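Local coordinates for protein glucose 1-dehydrogenase (Haloferax mediterranei, PDB 2B5W) that oxidises D-glucose, and several other aldose sugars, at the expense of NADP(+) in preference to NAD(+), with a catalytic zinc ion, at residues Ser153-Ala158 with Leu186-Met191; His161-Arg166 with Lys197-Leu202; Ala143-Leu148 with Val314-Leu319. The protein carries 1 engineered substitution. All blocks are in the same frame, centred on the assembly; numbering follows the deposited sequence.

Contact 1: Ser153-Ala158 with Leu186-Met191; sequences SITEKA and LLTLAM. With NAP (NADP nicotinamide-adenine-dinucleotide phosphate), chain I.
T155 and M191 meet tip to tip where helix 149-164 packs on helix 183-194, the helix that follows the glycine-rich turn of the Rossmann-type nucleotide-binding domain. The two short segments cross at -58°, their axes 10.1 Å apart at closest approach, and the pair illustrates how two helices can dock through a few side chains, here with a polar corner set beside an apolar one.

The polar corner is a pair of threonine hydroxyls, T155 OG1 and T188 OG1, 2.8 Å apart and within hydrogen-bonding distance. Both have a further partner: T155 OG1 is hydrogen-bonded to Y247 OH, and T188 OG1 to the backbone oxygen of L184 one turn back on its own helix. The hydroxyls are therefore links in a short buried chain of oxygens, which ties both helices to the residue on strand 243-248.

Apolar contact fills the rest. With CG2 of T155 anti to the backbone N (OG1 at chi1 -66°), the methyl faces the neighbouring helix, touching T188 CG2 at 3.8 Å. The M191 chain runs out extended and then bends at chi3 (59°), which brings its terminal CE against T155; at 3.5 Å from T155 CG2 this methyl packs more tightly than usual for two carbons. CE also lies against the carboxylate of E156, 3.7 Å from OE2, an oxygen whose polar need is met by T315 OG1 on helix 306-318.

A different side of helix 149-164 serves the cofactor. I154, part of the NADP pocket, offers two branches to the nicotinamide end: its CD1 lies 3.7 Å from the carboxamide O7N, and its CG2 sits 3.9 Å from C4N, the ring carbon that takes the hydride.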
loop_
_atom_site.group_PDB
_atom_site.type_symbol
_atom_site.label_atom_id
_atom_site.label_comp_id
_atom_site.label_asym_id
_atom_site.label_seq_id
_atom_site.Cartn_x
_atom_site.Cartn_y
_atom_site.Cartn_z
ATOM N N SER A 153 17.058 11.649 1.132
ATOM C CA SER A 153 16.303 11.373 -0.104
ATOM C C SER A 153 15.589 10.033 -0.105
ATOM O O SER A 153 14.518 9.902 -0.723
ATOM C CB SER A 153 17.193 11.520 -1.359
ATOM O OG SER A 153 18.010 10.407 -1.605
ATOM N N ILE A 154 16.207 9.025 0.502
ATOM C CA ILE A 154 15.594 7.708 0.664
ATOM C C ILE A 154 14.247 7.885 1.373
ATOM O O ILE A 154 13.234 7.329 0.962
ATOM C CB ILE A 154 16.518 6.743 1.430
ATOM C CG1 ILE A 154 17.775 6.409 0.620
ATOM C CG2 ILE A 154 15.742 5.530 1.865
ATOM C CD1 ILE A 154 17.533 5.721 -0.668
ATOM N N THR A 155 14.241 8.621 2.479
ATOM C CA THR A 155 13.013 8.884 3.196
ATOM C C THR A 155 12.058 9.751 2.407
ATOM O O THR A 155 10.858 9.515 2.446
ATOM C CB THR A 155 13.345 9.492 4.564
ATOM O OG1 THR A 155 14.015 8.444 5.293
ATOM C CG2 THR A 155 12.078 9.855 5.333
ATOM N N GLU A 156 12.567 10.731 1.695
ATOM C CA GLU A 156 11.674 11.575 0.906
ATOM C C GLU A 156 10.897 10.701 -0.093
ATOM O O GLU A 156 9.706 10.921 -0.297
ATOM C CB GLU A 156 12.432 12.655 0.164
ATOM C CG GLU A 156 13.144 13.688 1.011
ATOM C CD GLU A 156 12.265 14.741 1.663
ATOM O OE1 GLU A 156 11.016 14.730 1.500
ATOM O OE2 GLU A 156 12.851 15.584 2.340
ATOM N N LYS A 157 11.558 9.747 -0.742
ATOM C CA LYS A 157 10.838 8.892 -1.675
ATOM C C LYS A 157 9.814 8.019 -0.951
ATOM O O LYS A 157 8.671 7.891 -1.382
ATOM C CB LYS A 157 11.781 7.987 -2.482
ATOM C CG LYS A 157 10.997 7.000 -3.363
ATOM C CD LYS A 157 11.840 6.024 -4.159
ATOM C CE LYS A 157 10.962 4.884 -4.687
ATOM N NZ LYS A 157 11.706 4.023 -5.607
ATOM N N ALA A 158 10.220 7.389 0.156
ATOM C CA ALA A 158 9.339 6.488 0.835
ATOM C C ALA A 158 8.096 7.214 1.319
ATOM O O ALA A 158 7.003 6.680 1.224
ATOM C CB ALA A 158 10.061 5.768 1.994
ATOM N N LEU A 186 16.829 7.357 12.678
ATOM C CA LEU A 186 16.912 8.571 13.471
ATOM C C LEU A 186 16.749 9.804 12.571
ATOM O O LEU A 186 16.100 10.768 12.932
ATOM C CB LEU A 186 18.221 8.646 14.243
ATOM C CG LEU A 186 18.387 7.532 15.282
ATOM C CD1 LEU A 186 19.773 7.603 15.893
ATOM C CD2 LEU A 186 17.400 7.665 16.387
ATOM N N LEU A 187 17.374 9.772 11.389
ATOM C CA LEU A 187 17.160 10.859 10.426
ATOM C C LEU A 187 15.666 10.997 10.094
ATOM O O LEU A 187 15.105 12.108 10.072
ATOM C CB LEU A 187 17.961 10.556 9.156
ATOM C CG LEU A 187 18.234 11.606 8.121
ATOM C CD1 LEU A 187 18.999 12.755 8.728
ATOM C CD2 LEU A 187 19.033 10.919 7.001
ATOM N N THR A 188 15.019 9.861 9.862
ATOM C CA THR A 188 13.625 9.824 9.535
ATOM C C THR A 188 12.766 10.403 10.659
ATOM O O THR A 188 11.839 11.163 10.412
ATOM C CB THR A 188 13.189 8.417 9.180
ATOM O OG1 THR A 188 13.909 7.978 8.019
ATOM C CG2 THR A 188 11.763 8.350 8.844
ATOM N N LEU A 189 13.100 10.068 11.899
ATOM C CA LEU A 189 12.347 10.590 13.029
ATOM C C LEU A 189 12.388 12.137 13.072
ATOM O O LEU A 189 11.367 12.776 13.301
ATOM C CB LEU A 189 12.894 9.957 14.307
ATOM C CG LEU A 189 12.184 10.297 15.611
ATOM C CD1 LEU A 189 10.798 9.756 15.638
ATOM C CD2 LEU A 189 13.041 9.784 16.789
ATOM N N ALA A 190 13.568 12.742 12.874
ATOM C CA ALA A 190 13.698 14.181 12.818
ATOM C C ALA A 190 12.960 14.758 11.626
ATOM O O ALA A 190 12.319 15.815 11.727
ATOM C CB ALA A 190 15.159 14.602 12.765
ATOM N N MET A 191 13.016 14.066 10.492
ATOM C CA MET A 191 12.223 14.498 9.349
ATOM C C MET A 191 10.703 14.500 9.638
ATOM O O MET A 191 9.990 15.397 9.247
ATOM C CB MET A 191 12.503 13.651 8.108
ATOM C CG MET A 191 13.945 13.743 7.641
ATOM S SD MET A 191 14.335 12.594 6.309
ATOM C CE MET A 191 13.146 13.134 5.045
HETATM P PA NAP I . 21.229 -0.095 10.815
HETATM O O1A NAP I . 21.702 -1.469 10.827
HETATM O O2A NAP I . 22.310 0.924 11.204
HETATM O O5B NAP I . 20.021 0.104 11.809
HETATM C C5B NAP I . 19.033 -0.858 12.062
HETATM C C4B NAP I . 18.674 -0.584 13.506
HETATM O O4B NAP I . 17.518 -1.332 13.809
HETATM C C3B NAP I . 19.778 -0.984 14.504
HETATM O O3B NAP I . 20.210 0.100 15.311
HETATM C C2B NAP I . 19.128 -2.092 15.335
HETATM O O2B NAP I . 19.406 -2.038 16.725
HETATM C C1B NAP I . 17.654 -1.854 15.113
HETATM N N9A NAP I . 16.897 -3.087 15.211
HETATM C C8A NAP I . 17.063 -4.220 14.450
HETATM N N7A NAP I . 16.170 -5.140 14.860
HETATM C C5A NAP I . 15.463 -4.614 15.916
HETATM C C6A NAP I . 14.436 -5.089 16.738
HETATM N N6A NAP I . 13.953 -6.346 16.646
HETATM N N1A NAP I . 13.926 -4.274 17.721
HETATM C C2A NAP I . 14.391 -2.987 17.893
HETATM N N3A NAP I . 15.410 -2.503 17.091
HETATM C C4A NAP I . 15.918 -3.297 16.116
HETATM O O3 NAP I . 20.818 0.352 9.342
HETATM P PN NAP I . 20.387 1.791 8.737
HETATM O O1N NAP I . 19.620 2.609 9.719
HETATM O O2N NAP I . 21.491 2.427 7.949
HETATM O O5D NAP I . 19.363 1.012 7.790
HETATM C C5D NAP I . 18.125 0.548 8.292
HETATM C C4D NAP I . 17.496 -0.461 7.333
HETATM O O4D NAP I . 17.175 0.226 6.120
HETATM C C3D NAP I . 18.425 -1.616 6.948
HETATM O O3D NAP I . 17.716 -2.838 6.899
HETATM C C2D NAP I . 18.930 -1.200 5.570
HETATM O O2D NAP I . 19.392 -2.250 4.760
HETATM C C1D NAP I . 17.694 -0.501 5.007
HETATM N N1N NAP I . 17.935 0.520 3.980
HETATM C C2N NAP I . 17.102 0.457 2.905
HETATM C C3N NAP I . 17.181 1.416 1.936
HETATM C C7N NAP I . 16.107 1.370 0.889
HETATM O O7N NAP I . 16.373 2.243 -0.162
HETATM N N7N NAP I . 15.040 0.538 1.035
HETATM C C4N NAP I . 18.126 2.448 1.989
HETATM C C5N NAP I . 18.962 2.506 3.098
HETATM C C6N NAP I . 18.842 1.545 4.112
HETATM P P2B NAP I . 20.693 -2.838 17.390
HETATM O O1X NAP I . 21.950 -2.288 16.951
HETATM O O2X NAP I . 20.437 -2.671 18.902
HETATM O O3X NAP I . 20.604 -4.319 17.006
#

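Contact 2: His161-Arg166 with Lys197-Leu202; sequences HAYASR and KGYENL. With K (potassium ion), chain E.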
loop_
_atom_site.group_PDB
_atom_site.type_symbol
_atom_site.label_atom_id
_atom_site.label_comp_id
_atom_site.label_asym_id
_atom_site.label_seq_id
_atom_site.Cartn_x
_atom_site.Cartn_y
_atom_site.Cartn_z
ATOM N N HIS A 161 5.656 7.934 -1.643
ATOM C CA HIS A 161 4.852 6.795 -2.050
ATOM C C HIS A 161 3.860 6.346 -0.978
ATOM O O HIS A 161 2.715 6.060 -1.273
ATOM C CB HIS A 161 5.724 5.625 -2.492
ATOM C CG HIS A 161 6.444 5.876 -3.768
ATOM N ND1 HIS A 161 6.135 5.194 -4.931
ATOM C CD2 HIS A 161 7.476 6.693 -4.077
ATOM C CE1 HIS A 161 6.915 5.633 -5.910
ATOM N NE2 HIS A 161 7.756 6.525 -5.412
ATOM N N ALA A 162 4.276 6.329 0.280
ATOM C CA ALA A 162 3.353 6.013 1.372
ATOM C C ALA A 162 2.218 7.019 1.462
ATOM O O ALA A 162 1.036 6.637 1.556
ATOM C CB ALA A 162 4.143 5.933 2.680
ATOM N N TYR A 163 2.509 8.305 1.351
ATOM C CA TYR A 163 1.494 9.330 1.402
ATOM C C TYR A 163 0.606 9.271 0.165
ATOM O O TYR A 163 -0.620 9.498 0.246
ATOM C CB TYR A 163 2.113 10.710 1.571
ATOM C CG TYR A 163 2.866 10.936 2.870
ATOM C CD1 TYR A 163 2.818 10.019 3.917
ATOM C CD2 TYR A 163 3.608 12.102 3.057
ATOM C CE1 TYR A 163 3.512 10.265 5.096
ATOM C CE2 TYR A 163 4.280 12.343 4.220
ATOM C CZ TYR A 163 4.226 11.420 5.242
ATOM O OH TYR A 163 4.922 11.686 6.429
ATOM N N ALA A 164 1.172 8.883 -0.967
ATOM C CA ALA A 164 0.351 8.724 -2.170
ATOM C C ALA A 164 -0.736 7.682 -1.945
ATOM O O ALA A 164 -1.879 7.834 -2.443
ATOM C CB ALA A 164 1.211 8.354 -3.388
ATOM N N SER A 165 -0.409 6.608 -1.226
ATOM C CA SER A 165 -1.388 5.565 -0.951
ATOM C C SER A 165 -2.597 6.037 -0.180
ATOM O O SER A 165 -3.612 5.323 -0.188
ATOM C CB SER A 165 -0.777 4.362 -0.224
ATOM O OG SER A 165 -0.639 4.623 1.175
ATOM N N ARG A 166 -2.482 7.158 0.539
ATOM C CA ARG A 166 -3.562 7.710 1.367
ATOM C C ARG A 166 -4.265 8.884 0.659
ATOM O O ARG A 166 -5.110 9.545 1.235
ATOM C CB ARG A 166 -2.980 8.227 2.715
ATOM C CG ARG A 166 -2.156 7.248 3.536
ATOM C CD ARG A 166 -2.933 6.018 4.039
ATOM N NE ARG A 166 -3.179 5.078 2.939
ATOM C CZ ARG A 166 -4.136 4.163 2.963
ATOM N NH1 ARG A 166 -4.355 3.398 1.888
ATOM N NH2 ARG A 166 -4.910 4.021 4.035
ATOM N N LYS A 197 2.837 17.175 7.285
ATOM C CA LYS A 197 1.662 16.497 7.825
ATOM C C LYS A 197 1.311 16.939 9.258
ATOM O O LYS A 197 0.179 16.698 9.731
ATOM C CB LYS A 197 1.839 14.974 7.839
ATOM C CG LYS A 197 1.920 14.299 6.470
ATOM C CD LYS A 197 0.590 14.089 5.852
ATOM C CE LYS A 197 0.689 13.547 4.433
ATOM N NZ LYS A 197 1.143 14.587 3.468
ATOM N N GLY A 198 2.274 17.482 9.991
ATOM C CA GLY A 198 2.002 17.991 11.329
ATOM C C GLY A 198 1.706 16.928 12.353
ATOM O O GLY A 198 0.685 16.956 13.068
ATOM N N TYR A 199 2.588 15.961 12.441
ATOM C CA TYR A 199 2.498 14.931 13.480
ATOM C C TYR A 199 2.684 15.559 14.858
ATOM O O TYR A 199 3.456 16.509 15.019
ATOM C CB TYR A 199 3.571 13.893 13.325
ATOM C CG TYR A 199 3.473 13.146 12.030
ATOM C CD1 TYR A 199 2.538 12.125 11.882
ATOM C CD2 TYR A 199 4.345 13.403 10.978
ATOM C CE1 TYR A 199 2.430 11.408 10.682
ATOM C CE2 TYR A 199 4.235 12.676 9.770
ATOM C CZ TYR A 199 3.274 11.682 9.646
ATOM O OH TYR A 199 3.139 10.932 8.463
ATOM N N GLU A 200 1.911 15.052 15.797
ATOM C CA GLU A 200 1.876 15.554 17.175
ATOM C C GLU A 200 2.654 14.653 18.118
ATOM O O GLU A 200 3.277 15.148 19.062
ATOM C CB GLU A 200 0.410 15.661 17.628
ATOM C CG GLU A 200 -0.417 16.624 16.774
ATOM C CD GLU A 200 -1.876 16.675 17.181
ATOM O OE1 GLU A 200 -2.249 16.052 18.202
ATOM O OE2 GLU A 200 -2.651 17.354 16.475
ATOM N N ASN A 201 2.615 13.350 17.892
ATOM C CA ASN A 201 3.188 12.350 18.799
ATOM C C ASN A 201 4.099 11.410 18.029
ATOM O O ASN A 201 3.673 10.760 17.067
ATOM C CB ASN A 201 2.102 11.559 19.504
ATOM C CG ASN A 201 1.187 12.437 20.292
ATOM O OD1 ASN A 201 -0.009 12.539 20.003
ATOM N ND2 ASN A 201 1.740 13.121 21.248
ATOM N N LEU A 202 5.368 11.403 18.407
ATOM C CA LEU A 202 6.392 10.601 17.759
ATOM C C LEU A 202 6.964 9.499 18.669
ATOM O O LEU A 202 7.157 9.690 19.874
ATOM C CB LEU A 202 7.527 11.508 17.267
ATOM C CG LEU A 202 7.155 12.640 16.332
ATOM C CD1 LEU A 202 8.382 13.569 16.168
ATOM C CD2 LEU A 202 6.613 12.129 15.037
HETATM K K K E . -1.747 16.465 11.614
#
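Y163 and K197 carry the nearest CA atoms of the two segments, still 9.6 Å apart, so that side chains must bridge the gap. On one side is the C-terminal part of helix 149-164, followed by R166; on the other, residues 197-200 form an irregular link that G198 passes with positive phi before strand 201-206 begins at N201. The bend at K197 and G198 brings both carbonyl oxygens onto a potassium ion, at 2.7 Å from K197 O and 2.9 Å from G198 O, and D172 OD1 and P173 O complete the protein ligands.

K197 lies along the Y163 side chain in the opposite sense. A kink at chi2 (-81°) lays the chain over the aromatic face, where CE makes a CH-pi contact 3.7 Å from the ring centroid and 19° off the normal.

This link closes the beta-alpha-beta unit of strand 175-179, helix 183-194 and strand 201-206, the repeating element of the Rossmann fold, and Y163 reaches it from helix 149-164, which precedes the unit. The bridging is finished by the phenols: Y199 OH donates to Y163 OH over 2.8 Å, the acceptor lying at the edge of the Y199 ring and in its plane. Y163 OH is in turn hydrogen-bonded to D195 OD2. A leucine in place of Y163 would probably leave Y199 OH without its acceptor, D195 without its phenol partner and the aliphatic part of K197 without a face to rest on.

Beyond the tyrosine, S165 OG donates to A162 O at 2.6 Å and accepts from R166 NE at 3.1 Å, while R166 NH2 goes on to the backbone oxygens of N266 and N295, and S165 packs on S165 of the second subunit.

Contact 3: Ala143-Leu148 with Val314-Leu319; sequences AELGFL and VTFTKL. With K (potassium ion), chain F.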
loop_
_atom_site.group_PDB
_atom_site.type_symbol
_atom_site.label_atom_id
_atom_site.label_comp_id
_atom_site.label_asym_id
_atom_site.label_seq_id
_atom_site.Cartn_x
_atom_site.Cartn_y
_atom_site.Cartn_z
ATOM N N ALA A 143 27.639 21.568 1.945
ATOM C CA ALA A 143 28.796 20.748 1.598
ATOM C C ALA A 143 29.289 19.939 2.781
ATOM O O ALA A 143 29.640 18.778 2.581
ATOM C CB ALA A 143 29.909 21.582 1.081
ATOM N N GLU A 144 29.403 20.561 3.961
ATOM C CA GLU A 144 29.951 19.882 5.134
ATOM C C GLU A 144 29.204 18.600 5.447
ATOM O O GLU A 144 29.788 17.548 5.706
ATOM C CB GLU A 144 29.985 20.847 6.352
ATOM C CG GLU A 144 30.469 20.207 7.641
ATOM C CD GLU A 144 30.263 21.051 8.882
ATOM O OE1 GLU A 144 30.400 20.488 9.997
ATOM O OE2 GLU A 144 29.958 22.252 8.746
ATOM N N LEU A 145 27.878 18.675 5.426
ATOM C CA LEU A 145 27.045 17.535 5.765
ATOM C C LEU A 145 26.299 17.002 4.539
ATOM O O LEU A 145 25.264 16.297 4.667
ATOM C CB LEU A 145 26.092 17.869 6.886
ATOM C CG LEU A 145 26.749 18.282 8.185
ATOM C CD1 LEU A 145 25.654 18.556 9.239
ATOM C CD2 LEU A 145 27.739 17.200 8.677
ATOM N N GLY A 146 26.900 17.196 3.367
ATOM C CA GLY A 146 26.205 16.862 2.117
ATOM C C GLY A 146 26.014 15.377 1.892
ATOM O O GLY A 146 25.147 14.964 1.073
ATOM N N PHE A 147 26.805 14.560 2.578
ATOM C CA PHE A 147 26.618 13.125 2.594
ATOM C C PHE A 147 25.301 12.676 3.217
ATOM O O PHE A 147 25.011 11.504 3.167
ATOM C CB PHE A 147 27.822 12.437 3.258
ATOM C CG PHE A 147 28.019 12.822 4.691
ATOM C CD1 PHE A 147 27.378 12.126 5.725
ATOM C CD2 PHE A 147 28.852 13.881 5.039
ATOM C CE1 PHE A 147 27.559 12.529 7.034
ATOM C CE2 PHE A 147 29.008 14.262 6.316
ATOM C CZ PHE A 147 28.393 13.600 7.323
ATOM N N LEU A 148 24.555 13.584 3.849
ATOM C CA LEU A 148 23.272 13.252 4.434
ATOM C C LEU A 148 22.145 13.437 3.425
ATOM O O LEU A 148 21.036 12.955 3.659
ATOM C CB LEU A 148 22.963 14.117 5.645
ATOM C CG LEU A 148 23.855 13.907 6.869
ATOM C CD1 LEU A 148 23.396 14.829 7.974
ATOM C CD2 LEU A 148 23.842 12.490 7.301
ATOM N N VAL A 314 15.780 21.069 1.131
ATOM C CA VAL A 314 14.860 21.893 1.867
ATOM C C VAL A 314 14.610 21.312 3.275
ATOM O O VAL A 314 14.639 22.039 4.265
ATOM C CB VAL A 314 13.534 22.015 1.054
ATOM C CG1 VAL A 314 12.454 22.744 1.853
ATOM C CG2 VAL A 314 13.774 22.772 -0.245
ATOM N N THR A 315 14.401 20.009 3.337
ATOM C CA THR A 315 14.191 19.358 4.619
ATOM C C THR A 315 15.403 19.528 5.524
ATOM O O THR A 315 15.283 19.824 6.714
ATOM C CB THR A 315 13.871 17.911 4.394
ATOM O OG1 THR A 315 12.602 17.792 3.716
ATOM C CG2 THR A 315 13.726 17.145 5.757
ATOM N N PHE A 316 16.604 19.398 4.948
ATOM C CA PHE A 316 17.838 19.600 5.723
ATOM C C PHE A 316 17.860 20.917 6.496
ATOM O O PHE A 316 18.224 20.968 7.659
ATOM C CB PHE A 316 19.027 19.538 4.773
ATOM C CG PHE A 316 20.366 19.731 5.439
ATOM C CD1 PHE A 316 20.847 20.951 5.680
ATOM C CD2 PHE A 316 21.156 18.631 5.705
ATOM C CE1 PHE A 316 22.086 21.122 6.298
ATOM C CE2 PHE A 316 22.405 18.785 6.285
ATOM C CZ PHE A 316 22.855 20.023 6.560
ATOM N N THR A 317 17.426 22.003 5.848
ATOM C CA THR A 317 17.376 23.327 6.443
ATOM C C THR A 317 16.497 23.442 7.686
ATOM O O THR A 317 16.690 24.293 8.559
ATOM C CB THR A 317 16.933 24.318 5.353
ATOM O OG1 THR A 317 17.885 24.287 4.264
ATOM C CG2 THR A 317 16.951 25.679 5.828
ATOM N N LYS A 318 15.514 22.519 7.780
ATOM C CA LYS A 318 14.597 22.482 8.898
ATOM C C LYS A 318 15.022 21.584 10.056
ATOM O O LYS A 318 14.413 21.598 11.131
ATOM C CB LYS A 318 13.240 21.985 8.417
ATOM C CG LYS A 318 12.609 22.859 7.398
ATOM C CD LYS A 318 11.196 22.397 7.002
ATOM C CE LYS A 318 10.678 23.162 5.786
ATOM N NZ LYS A 318 9.649 22.399 4.955
ATOM N N LEU A 319 16.027 20.773 9.838
ATOM C CA LEU A 319 16.452 19.866 10.913
ATOM C C LEU A 319 17.180 20.661 12.012
ATOM O O LEU A 319 17.918 21.596 11.724
ATOM C CB LEU A 319 17.331 18.745 10.353
ATOM C CG LEU A 319 16.689 17.855 9.302
ATOM C CD1 LEU A 319 17.722 16.921 8.707
ATOM C CD2 LEU A 319 15.490 17.174 9.784
HETATM K K K F . 9.935 18.144 4.592
#
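F316 drives the edge of its ring against L145, the two side chains crossing at about a right angle. The touching atoms are ring carbon CE2, 3.8 Å from L145 CB, and CZ, 4.1 Å from L145 CD1. L148 comes to the same edge more loosely, its CD1 4.4 Å from F316 CE2, and like L145 CB it lies near the plane of the ring.

What aims the ring is its first torsion: CG anti to the backbone N (chi1 180°) sends it straight out from helix 306-318. The leucines are presented by a type I turn from A143 to G146 that runs into a short 3-10 segment, with L148 N bonded to L145 O. L324 of helix 321-327 touches F316 and both leucines, closing the apolar cluster, and E144 O is held by R34 of strand 27-37 in the catalytic domain. Next to F316, T315 OG1 binds a potassium ion at 2.8 Å.

Such a contact joins the lead-in to helix 149-164 to a helix late in the chain by shape and dispersion alone; aliphatic groups at a ring edge impose little directionality, so the position of the ring is probably set more by the surrounding turn and helices than by the contact itself.

How the contacts relate
Contact 1 is the buried centre of the set, whereas contacts 2 and 3 are partly buried and lie farther from the middle of the chain. Helix 149-164 serves contacts 1 and 2 at different points along its length, and helix 183-194 of contact 1 leads on to the strand of contact 2, where L189 CD1 packs on L202 CB. Contact 1 also touches contact 3, through A190 and L319 and through M191 and T315; contacts 2 and 3 do not meet. Chemistry follows place: hydroxyls and methyls mix in the core, phenols and a lysine meet beside a potassium site, and purely apolar groups join turn to helix.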